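Local coordinates for pyoverdine biosynthesis protein PvcB (PDB 4YLM), which catalyses the iron- and 2-oxoglutarate-dependent oxidation of tyrosine isonitrile in the biosynthesis of paerucumarin, at residues L111-M116 with I194-E199; E123-H128 with V252-L257; L59-A64 with Y242-R247. All coordinates share one frame; numbering follows the deposited sequence.

How the contacts relate
Contact 2 sits in the middle, its centre about 6 Å from that of the chain, with the centre of contact 1 about 14 Å away and that of contact 3 about 13 Å. Contacts 1 and 3 lie on opposite sides of the chain's centre, 23 Å apart between their centres. In sequence the segments run 59-64, 111-116, 123-128, 194-199, 242-247, 252-257, so contact 2 crosses both others. It meets contact 1 through Gln125 and Asn256, which hold Asp114 of the iron site, and contact 3 through Val252 and Phe127, which pack on Trp246. One strand pair of the main sheet thus spans from the metal-binding loop to where strand 241-244 of the three-stranded sheet meets the main sheet.

Contact 1 (L111-M116 with I194-E199); sequences LHWDGM and ILRFCE
Trp113 and Arg196 carry this contact. The arginine lays its aliphatic stem over one face of the indole, with Arg196 CD 4.1 Å from the centroid of the Trp113 five-membered ring, a CH-pi contact nearly straight above it. The guanidinium approaches farther off centre in a cation-pi contact: Arg196 CZ is 4.7 Å from the same centroid, and the two planes are inclined by 35°. Folds at chi2 (-69°) and chi3 of Arg196 turn the chain back across the ring. Met116 CG covers the opposite indole face, so the ring is sandwiched. Met116 CE rests on Cys198 CB at 3.8 Å, and Cys198 SG touches His112 CB at 3.9 Å.

At the other end Leu111 and Glu199 grip each other twice. Glu199 N donates to Leu111 O at 2.9 Å, almost straight, and Glu199 OE1 accepts from Leu111 N at 3.0 Å through its anti lone pair, the one turned away from OE2. That carboxylate is pinned by a salt bridge from OE2 to Arg232 and a hydrogen bond between OE1 and Tyr236. The guanidinium is anchored by the in-plane bond from Arg196 NE to Leu195 O (2.7 Å), while NH1 and NH2 bond to the backbone oxygens of Asn256 and Leu259.

Trp113 is the middle residue of the His-X-Asp motif whose His112 and Asp114, with His261, should bind the catalytic iron. His112 ND1 bonds to Pro110 O, and Asp114 CB points away from 194-199. The buried cation thus probably helps hold Trp113, and so the chain between the two iron-binding residues, in place.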
loop_
_atom_site.group_PDB
_atom_site.type_symbol
_atom_site.label_atom_id
_atom_site.label_comp_id
_atom_site.label_asym_id
_atom_site.label_seq_id
_atom_site.Cartn_x
_atom_site.Cartn_y
_atom_site.Cartn_z
ATOM N N LEU A 111 -5.538 -24.183 20.999
ATOM C CA LEU A 111 -5.479 -22.818 20.482
ATOM C C LEU A 111 -4.819 -21.865 21.477
ATOM O O LEU A 111 -5.082 -21.920 22.673
ATOM C CB LEU A 111 -6.887 -22.333 20.128
ATOM C CG LEU A 111 -7.537 -23.065 18.952
ATOM C CD1 LEU A 111 -8.980 -22.598 18.747
ATOM C CD2 LEU A 111 -6.711 -22.855 17.671
ATOM N N HIS A 112 -3.935 -21.003 20.979
ATOM C CA HIS A 112 -3.302 -19.994 21.821
ATOM C C HIS A 112 -2.730 -18.890 20.925
ATOM O O HIS A 112 -2.950 -18.900 19.716
ATOM C CB HIS A 112 -2.206 -20.618 22.707
ATOM C CG HIS A 112 -1.064 -21.204 21.938
ATOM N ND1 HIS A 112 -1.187 -22.348 21.179
ATOM C CD2 HIS A 112 0.222 -20.798 21.803
ATOM C CE1 HIS A 112 -0.028 -22.616 20.599
ATOM N NE2 HIS A 112 0.842 -21.689 20.960
ATOM N N TRP A 113 -2.022 -17.934 21.514
ATOM C CA TRP A 113 -1.317 -16.934 20.713
ATOM C C TRP A 113 0.156 -16.863 21.096
ATOM O O TRP A 113 0.530 -17.250 22.202
ATOM C CB TRP A 113 -1.996 -15.559 20.805
ATOM C CG TRP A 113 -1.891 -14.791 22.114
ATOM C CD1 TRP A 113 -1.070 -13.726 22.367
ATOM C CD2 TRP A 113 -2.682 -14.971 23.300
ATOM N NE1 TRP A 113 -1.281 -13.252 23.640
ATOM C CE2 TRP A 113 -2.262 -14.000 24.235
ATOM C CE3 TRP A 113 -3.687 -15.874 23.670
ATOM C CZ2 TRP A 113 -2.817 -13.900 25.518
ATOM C CZ3 TRP A 113 -4.238 -15.774 24.938
ATOM C CH2 TRP A 113 -3.804 -14.793 25.848
ATOM N N ASP A 114 0.989 -16.385 20.178
ATOM C CA ASP A 114 2.421 -16.259 20.437
ATOM C C ASP A 114 2.702 -15.009 21.244
ATOM O O ASP A 114 2.060 -13.964 21.044
ATOM C CB ASP A 114 3.227 -16.218 19.128
ATOM C CG ASP A 114 3.438 -17.590 18.534
ATOM O OD1 ASP A 114 2.998 -18.579 19.165
ATOM O OD2 ASP A 114 4.051 -17.684 17.444
ATOM N N GLY A 115 3.658 -15.121 22.163
ATOM C CA GLY A 115 4.087 -13.983 22.951
ATOM C C GLY A 115 3.358 -13.789 24.268
ATOM O O GLY A 115 3.579 -12.796 24.957
ATOM N N MET A 116 2.484 -14.730 24.615
ATOM C CA MET A 116 1.683 -14.641 25.840
ATOM C C MET A 116 2.522 -14.309 27.072
ATOM O O MET A 116 2.093 -13.547 27.942
ATOM C CB MET A 116 0.995 -15.973 26.118
ATOM C CG MET A 116 0.008 -16.440 25.078
ATOM S SD MET A 116 -0.624 -18.062 25.571
ATOM C CE MET A 116 -1.072 -17.695 27.278
ATOM N N ILE A 194 -11.700 -8.778 19.342
ATOM C CA ILE A 194 -11.031 -10.054 19.125
ATOM C C ILE A 194 -11.216 -10.917 20.376
ATOM O O ILE A 194 -11.750 -10.452 21.381
ATOM C CB ILE A 194 -9.516 -9.863 18.916
ATOM C CG1 ILE A 194 -8.917 -9.110 20.114
ATOM C CG2 ILE A 194 -9.216 -9.132 17.563
ATOM C CD1 ILE A 194 -7.360 -9.147 20.160
ATOM N N LEU A 195 -10.762 -12.163 20.311
ATOM C CA LEU A 195 -10.665 -12.999 21.499
ATOM C C LEU A 195 -9.194 -13.242 21.820
ATOM O O LEU A 195 -8.365 -13.397 20.913
ATOM C CB LEU A 195 -11.369 -14.338 21.277
ATOM C CG LEU A 195 -12.850 -14.320 20.879
ATOM C CD1 LEU A 195 -13.329 -15.726 20.583
ATOM C CD2 LEU A 195 -13.702 -13.688 21.987
ATOM N N ARG A 196 -8.869 -13.259 23.109
ATOM C CA ARG A 196 -7.574 -13.775 23.563
ATOM C C ARG A 196 -7.892 -14.924 24.520
ATOM O O ARG A 196 -8.448 -14.708 25.585
ATOM C CB ARG A 196 -6.755 -12.692 24.275
ATOM C CG ARG A 196 -6.311 -11.538 23.378
ATOM C CD ARG A 196 -5.257 -11.960 22.336
ATOM N NE ARG A 196 -5.848 -12.592 21.154
ATOM C CZ ARG A 196 -5.159 -12.940 20.065
ATOM N NH1 ARG A 196 -3.848 -12.727 20.001
ATOM N NH2 ARG A 196 -5.778 -13.503 19.033
ATOM N N PHE A 197 -7.554 -16.141 24.115
ATOM C CA PHE A 197 -7.926 -17.331 24.852
ATOM C C PHE A 197 -6.800 -18.328 24.683
ATOM O O PHE A 197 -6.345 -18.557 23.567
ATOM C CB PHE A 197 -9.226 -17.887 24.264
ATOM C CG PHE A 197 -9.661 -19.226 24.832
ATOM C CD1 PHE A 197 -9.765 -19.426 26.200
ATOM C CD2 PHE A 197 -10.035 -20.256 23.981
ATOM C CE1 PHE A 197 -10.196 -20.650 26.713
ATOM C CE2 PHE A 197 -10.479 -21.474 24.481
ATOM C CZ PHE A 197 -10.556 -21.672 25.849
ATOM N N CYS A 198 -6.315 -18.883 25.791
ATOM C CA CYS A 198 -5.386 -20.003 25.723
ATOM C C CYS A 198 -6.172 -21.232 26.157
ATOM O O CYS A 198 -6.644 -21.307 27.290
ATOM C CB CYS A 198 -4.163 -19.776 26.619
ATOM S SG CYS A 198 -2.899 -21.106 26.505
ATOM N N GLU A 199 -6.345 -22.172 25.235
ATOM C CA GLU A 199 -7.236 -23.300 25.447
ATOM C C GLU A 199 -6.547 -24.390 26.277
ATOM O O GLU A 199 -5.366 -24.659 26.081
ATOM C CB GLU A 199 -7.671 -23.863 24.090
ATOM C CG GLU A 199 -8.628 -25.031 24.178
ATOM C CD GLU A 199 -8.817 -25.730 22.850
ATOM O OE1 GLU A 199 -8.069 -25.415 21.889
ATOM O OE2 GLU A 199 -9.709 -26.610 22.771
#

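Contact 2 (E123-H128 with V252-L257); sequences EFQVFH and VIADNL
The antiparallel pairing of Phe124, Gln125, Val126 and Phe127 with Asp255, Ala254, Ile253 and Val252 belongs to the main sheet of the cupin-type core. Gln125-Ala254 and Phe127-Val252 are the hydrogen-bonded pairs, each closed by two backbone bonds; that from Ala254 N to Gln125 O measures 2.9 Å. Past the strand end, Asn256 N still reaches Glu123 O at 2.8 Å, though on a more bent path (131°).

On the side of the sheet that carries Phe124, Val126 and Ile253, Phe124 CD1 meets Ile253 CG2 at 4.2 Å, and helix 45-55 lies against both residues. Glu123 keeps its CG anti to the backbone N (chi1 179°), setting that atom 3.7 Å from Leu257 CD1 and also over the Phe124 ring. Its carboxylate is salt-bridged to Arg53, and a water donates to Glu123 OE2 and Asp255 OD1, bridging two acids that would otherwise probably repel. Asp255 OD1 also accepts from Leu257 N at 3.1 Å, closing an Asx turn. Asp255 OD2 bonds to Thr258 and His56.

On the opposite face, Gln125 OE1 touches Ala254 CB at 3.3 Å, while its NE2 binds Asp114, an iron-binding residue that Asn256 OD1 also holds through the backbone N. Glu123 and Phe124 together face Ile279 of strand 272-286, a classic beta bulge. The pair belongs to the double-stranded beta-helix core, which in TauD/TfdA dioxygenases houses the His-X-Asp...His facial triad.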
loop_
_atom_site.group_PDB
_atom_site.type_symbol
_atom_site.label_atom_id
_atom_site.label_comp_id
_atom_site.label_asym_id
_atom_site.label_seq_id
_atom_site.Cartn_x
_atom_site.Cartn_y
_atom_site.Cartn_z
ATOM N N GLU A 123 3.464 -9.113 15.932
ATOM C CA GLU A 123 2.236 -8.987 15.146
ATOM C C GLU A 123 2.046 -10.166 14.192
ATOM O O GLU A 123 0.938 -10.673 14.045
ATOM C CB GLU A 123 2.173 -7.651 14.376
ATOM C CG GLU A 123 0.890 -7.514 13.532
ATOM C CD GLU A 123 0.657 -6.103 12.993
ATOM O OE1 GLU A 123 1.606 -5.288 13.002
ATOM O OE2 GLU A 123 -0.481 -5.815 12.559
ATOM N N PHE A 124 3.125 -10.599 13.544
ATOM C CA PHE A 124 3.042 -11.653 12.538
ATOM C C PHE A 124 3.940 -12.842 12.842
ATOM O O PHE A 124 5.055 -12.686 13.379
ATOM C CB PHE A 124 3.465 -11.133 11.151
ATOM C CG PHE A 124 2.655 -9.959 10.649
ATOM C CD1 PHE A 124 1.307 -10.103 10.324
ATOM C CD2 PHE A 124 3.252 -8.713 10.489
ATOM C CE1 PHE A 124 0.561 -8.999 9.850
ATOM C CE2 PHE A 124 2.518 -7.613 10.019
ATOM C CZ PHE A 124 1.176 -7.760 9.701
ATOM N N GLN A 125 3.462 -14.022 12.445
ATOM C CA GLN A 125 4.309 -15.195 12.249
ATOM C C GLN A 125 4.526 -15.343 10.740
ATOM O O GLN A 125 3.577 -15.262 9.965
ATOM C CB GLN A 125 3.620 -16.466 12.780
ATOM C CG GLN A 125 3.180 -16.425 14.245
ATOM C CD GLN A 125 1.985 -17.341 14.512
ATOM O OE1 GLN A 125 1.017 -17.347 13.752
ATOM N NE2 GLN A 125 2.062 -18.131 15.572
ATOM N N VAL A 126 5.776 -15.524 10.322
ATOM C CA VAL A 126 6.085 -15.860 8.944
ATOM C C VAL A 126 6.642 -17.285 8.952
ATOM O O VAL A 126 7.659 -17.554 9.592
ATOM C CB VAL A 126 7.119 -14.893 8.335
ATOM C CG1 VAL A 126 7.513 -15.340 6.927
ATOM C CG2 VAL A 126 6.545 -13.465 8.302
ATOM N N PHE A 127 5.954 -18.197 8.272
ATOM C CA PHE A 127 6.383 -19.595 8.200
ATOM C C PHE A 127 6.825 -19.915 6.784
ATOM O O PHE A 127 6.073 -19.705 5.842
ATOM C CB PHE A 127 5.228 -20.554 8.511
ATOM C CG PHE A 127 4.714 -20.495 9.921
ATOM C CD1 PHE A 127 5.287 -21.269 10.920
ATOM C CD2 PHE A 127 3.608 -19.722 10.235
ATOM C CE1 PHE A 127 4.783 -21.244 12.229
ATOM C CE2 PHE A 127 3.104 -19.686 11.530
ATOM C CZ PHE A 127 3.687 -20.459 12.528
ATOM N N HIS A 128 8.031 -20.446 6.628
ATOM C CA HIS A 128 8.453 -20.982 5.349
ATOM C C HIS A 128 8.497 -22.513 5.465
ATOM O O HIS A 128 9.161 -23.043 6.354
ATOM C CB HIS A 128 9.836 -20.458 4.999
ATOM C CG HIS A 128 10.427 -21.076 3.767
ATOM N ND1 HIS A 128 11.782 -21.304 3.626
ATOM C CD2 HIS A 128 9.852 -21.505 2.619
ATOM C CE1 HIS A 128 12.012 -21.851 2.444
ATOM N NE2 HIS A 128 10.859 -21.983 1.813
ATOM N N VAL A 252 3.675 -18.781 4.614
ATOM C CA VAL A 252 2.453 -18.428 5.300
ATOM C C VAL A 252 2.739 -17.250 6.215
ATOM O O VAL A 252 3.748 -17.226 6.928
ATOM C CB VAL A 252 1.885 -19.629 6.112
ATOM C CG1 VAL A 252 0.806 -19.179 7.100
ATOM C CG2 VAL A 252 1.364 -20.714 5.160
ATOM N N ILE A 253 1.860 -16.262 6.167
ATOM C CA ILE A 253 1.987 -15.096 7.022
ATOM C C ILE A 253 0.699 -14.995 7.806
ATOM O O ILE A 253 -0.358 -14.845 7.213
ATOM C CB ILE A 253 2.161 -13.818 6.176
ATOM C CG1 ILE A 253 3.417 -13.932 5.295
ATOM C CG2 ILE A 253 2.219 -12.596 7.089
ATOM C CD1 ILE A 253 3.490 -12.848 4.197
ATOM N N ALA A 254 0.794 -15.073 9.134
ATOM C CA ALA A 254 -0.371 -15.120 10.010
ATOM C C ALA A 254 -0.415 -13.892 10.910
ATOM O O ALA A 254 0.620 -13.463 11.428
ATOM C CB ALA A 254 -0.327 -16.419 10.875
ATOM N N ASP A 255 -1.611 -13.329 11.074
ATOM C CA ASP A 255 -1.870 -12.194 11.958
ATOM C C ASP A 255 -2.058 -12.718 13.382
ATOM O O ASP A 255 -3.166 -13.091 13.778
ATOM C CB ASP A 255 -3.135 -11.447 11.466
ATOM C CG ASP A 255 -3.535 -10.271 12.344
ATOM O OD1 ASP A 255 -2.808 -9.926 13.304
ATOM O OD2 ASP A 255 -4.609 -9.671 12.055
ATOM N N ASN A 256 -0.962 -12.752 14.139
ATOM C CA ASN A 256 -0.964 -13.252 15.513
ATOM C C ASN A 256 -1.806 -12.411 16.484
ATOM O O ASN A 256 -2.120 -12.873 17.577
ATOM C CB ASN A 256 0.485 -13.358 16.021
ATOM C CG ASN A 256 0.577 -13.896 17.438
ATOM O OD1 ASN A 256 0.193 -15.043 17.724
ATOM N ND2 ASN A 256 1.115 -13.079 18.332
ATOM N N LEU A 257 -2.165 -11.181 16.097
ATOM C CA LEU A 257 -2.946 -10.305 16.980
ATOM C C LEU A 257 -4.448 -10.569 16.881
ATOM O O LEU A 257 -5.218 -10.145 17.747
ATOM C CB LEU A 257 -2.649 -8.815 16.705
ATOM C CG LEU A 257 -1.166 -8.403 16.773
ATOM C CD1 LEU A 257 -1.009 -6.888 16.591
ATOM C CD2 LEU A 257 -0.534 -8.853 18.108
HETATM O O HOH W 1 -2.785 -7.172 13.343
#

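Contact 3 (L59-A64 with Y242-R247); sequences LLRGFA and YAHRWR
Arg61 sends its CG anti to the backbone N (chi1 174°), stays extended through CD, then turns at chi3 (-77°), which swings its guanidinium against the side chain of Arg247, one face toward Arg247 CG, and up to the backbone of Arg245. There Arg61 NH2 donates to Arg245 O at 3.0 Å, with the acceptor close to the guanidinium plane but the bond noticeably bent.

Both faces of that guanidinium are covered. Arg247 CG lies over one, 3.2 Å from Arg61 NH2, and farther out the two guanidinium groups stack, their centres 4.2 Å apart and their planes at 24°. Leu59 CD2 covers the other face. Two cations this near, with Arg61 NH1 3.6 Å from Arg247 NH2, should repel. The cost is probably eased by Asp250, whose OD2 makes a salt bridge with Arg61 NH2 and hydrogen bonds with His244 NE2 and Arg247 N.

His244 completes the cluster from the strand side. Its CE1 comes within 3.2 Å of Arg61 NH2, and both methyls of Leu59 press on the same carbon, Leu59 CD2 at 3.6 Å from His244 CE1. The ring's rotation is fixed at both nitrogens: ND1 shares a 2.7 Å hydrogen bond with Tyr242 OH, and NE2, on the other side of CE1, bonds to Asp250 OD2. The CD2 edge of the imidazole points into the face of the Trp246 indole.

Leu59 is on strand 57-60, which lies between 29-33, running parallel, and 251-255, running antiparallel, in the main sheet. Tyr242 and His244 are on 241-244, an outer strand of the three-stranded sheet with 141-145 and 259-263. The contact therefore joins the two sheets, with Trp246 packed onto Val252 of strand 251-255 and onto strand 272-286.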
loop_
_atom_site.group_PDB
_atom_site.type_symbol
_atom_site.label_atom_id
_atom_site.label_comp_id
_atom_site.label_asym_id
_atom_site.label_seq_id
_atom_site.Cartn_x
_atom_site.Cartn_y
_atom_site.Cartn_z
ATOM N N LEU A 59 -1.605 -17.426 2.358
ATOM C CA LEU A 59 -0.886 -18.601 1.904
ATOM C C LEU A 59 -0.312 -18.262 0.543
ATOM O O LEU A 59 -1.058 -18.062 -0.403
ATOM C CB LEU A 59 -1.830 -19.810 1.806
ATOM C CG LEU A 59 -1.318 -21.030 1.028
ATOM C CD1 LEU A 59 0.007 -21.524 1.612
ATOM C CD2 LEU A 59 -2.378 -22.169 0.991
ATOM N N LEU A 60 1.007 -18.115 0.461
ATOM C CA LEU A 60 1.667 -17.951 -0.831
ATOM C C LEU A 60 2.154 -19.326 -1.261
ATOM O O LEU A 60 3.022 -19.921 -0.609
ATOM C CB LEU A 60 2.851 -16.987 -0.742
ATOM C CG LEU A 60 2.500 -15.508 -0.534
ATOM C CD1 LEU A 60 2.037 -15.251 0.876
ATOM C CD2 LEU A 60 3.728 -14.647 -0.855
ATOM N N ARG A 61 1.599 -19.828 -2.360
ATOM C CA ARG A 61 1.837 -21.213 -2.759
ATOM C C ARG A 61 2.279 -21.302 -4.200
ATOM O O ARG A 61 1.669 -20.706 -5.090
ATOM C CB ARG A 61 0.569 -22.062 -2.525
ATOM C CG ARG A 61 0.654 -23.502 -3.055
ATOM C CD ARG A 61 -0.429 -24.391 -2.420
ATOM N NE ARG A 61 -0.096 -24.778 -1.053
ATOM C CZ ARG A 61 -0.831 -25.593 -0.298
ATOM N NH1 ARG A 61 -1.972 -26.095 -0.765
ATOM N NH2 ARG A 61 -0.431 -25.894 0.931
ATOM N N GLY A 62 3.354 -22.042 -4.434
ATOM C CA GLY A 62 3.839 -22.263 -5.780
ATOM C C GLY A 62 4.908 -21.256 -6.184
ATOM O O GLY A 62 5.317 -21.210 -7.346
ATOM N N PHE A 63 5.360 -20.438 -5.236
ATOM C CA PHE A 63 6.439 -19.478 -5.532
ATOM C C PHE A 63 7.783 -20.171 -5.316
ATOM O O PHE A 63 7.877 -21.103 -4.525
ATOM C CB PHE A 63 6.372 -18.253 -4.601
ATOM C CG PHE A 63 5.192 -17.350 -4.854
ATOM C CD1 PHE A 63 5.335 -16.197 -5.615
ATOM C CD2 PHE A 63 3.948 -17.644 -4.316
ATOM C CE1 PHE A 63 4.250 -15.357 -5.853
ATOM C CE2 PHE A 63 2.854 -16.817 -4.549
ATOM C CZ PHE A 63 3.000 -15.670 -5.318
ATOM N N ALA A 64 8.824 -19.716 -6.000
ATOM C CA ALA A 64 10.174 -20.119 -5.619
ATOM C C ALA A 64 10.388 -19.400 -4.300
ATOM O O ALA A 64 9.962 -18.250 -4.135
ATOM C CB ALA A 64 11.202 -19.640 -6.655
ATOM N N TYR A 242 -9.384 -22.945 10.230
ATOM C CA TYR A 242 -8.705 -23.467 9.048
ATOM C C TYR A 242 -7.532 -24.356 9.459
ATOM O O TYR A 242 -6.702 -23.970 10.287
ATOM C CB TYR A 242 -8.201 -22.301 8.171
ATOM C CG TYR A 242 -7.260 -22.722 7.064
ATOM C CD1 TYR A 242 -7.747 -23.281 5.892
ATOM C CD2 TYR A 242 -5.882 -22.550 7.185
ATOM C CE1 TYR A 242 -6.892 -23.675 4.872
ATOM C CE2 TYR A 242 -5.011 -22.937 6.161
ATOM C CZ TYR A 242 -5.525 -23.497 5.013
ATOM O OH TYR A 242 -4.687 -23.891 3.995
ATOM N N ALA A 243 -7.453 -25.544 8.870
ATOM C CA ALA A 243 -6.351 -26.456 9.141
ATOM C C ALA A 243 -5.472 -26.537 7.901
ATOM O O ALA A 243 -5.946 -26.899 6.819
ATOM C CB ALA A 243 -6.888 -27.846 9.538
ATOM N N HIS A 244 -4.198 -26.177 8.051
ATOM C CA HIS A 244 -3.285 -26.113 6.910
ATOM C C HIS A 244 -2.453 -27.366 6.681
ATOM O O HIS A 244 -1.704 -27.797 7.560
ATOM C CB HIS A 244 -2.320 -24.924 7.030
ATOM C CG HIS A 244 -1.509 -24.698 5.792
ATOM N ND1 HIS A 244 -2.087 -24.405 4.576
ATOM C CD2 HIS A 244 -0.174 -24.757 5.572
ATOM C CE1 HIS A 244 -1.141 -24.285 3.660
ATOM N NE2 HIS A 244 0.027 -24.487 4.241
ATOM N N ARG A 245 -2.557 -27.909 5.472
ATOM C CA ARG A 245 -1.711 -29.004 5.019
ATOM C C ARG A 245 -0.500 -28.421 4.292
ATOM O O ARG A 245 -0.631 -27.907 3.184
ATOM C CB ARG A 245 -2.515 -29.891 4.060
ATOM C CG ARG A 245 -1.747 -31.052 3.437
ATOM C CD ARG A 245 -1.706 -32.256 4.367
ATOM N NE ARG A 245 -3.049 -32.727 4.710
ATOM C CZ ARG A 245 -3.331 -33.487 5.766
ATOM N NH1 ARG A 245 -2.362 -33.862 6.595
ATOM N NH2 ARG A 245 -4.582 -33.862 6.001
ATOM N N TRP A 246 0.676 -28.497 4.905
ATOM C CA TRP A 246 1.874 -27.880 4.337
ATOM C C TRP A 246 2.339 -28.492 3.016
ATOM O O TRP A 246 2.315 -29.712 2.842
ATOM C CB TRP A 246 3.022 -27.946 5.344
ATOM C CG TRP A 246 2.769 -27.136 6.568
ATOM C CD1 TRP A 246 2.347 -27.590 7.786
ATOM C CD2 TRP A 246 2.904 -25.717 6.691
ATOM N NE1 TRP A 246 2.218 -26.537 8.664
ATOM C CE2 TRP A 246 2.554 -25.377 8.011
ATOM C CE3 TRP A 246 3.281 -24.699 5.807
ATOM C CZ2 TRP A 246 2.578 -24.063 8.474
ATOM C CZ3 TRP A 246 3.304 -23.391 6.271
ATOM C CH2 TRP A 246 2.952 -23.086 7.589
ATOM N N ARG A 247 2.781 -27.637 2.092
ATOM C CA ARG A 247 3.486 -28.100 0.899
ATOM C C ARG A 247 4.818 -27.385 0.809
ATOM O O ARG A 247 4.952 -26.232 1.246
ATOM C CB ARG A 247 2.681 -27.834 -0.372
ATOM C CG ARG A 247 1.240 -28.321 -0.305
ATOM C CD ARG A 247 0.955 -29.325 -1.406
ATOM N NE ARG A 247 -0.297 -29.036 -2.108
ATOM C CZ ARG A 247 -1.488 -29.520 -1.756
ATOM N NH1 ARG A 247 -1.605 -30.319 -0.694
ATOM N NH2 ARG A 247 -2.567 -29.200 -2.467
#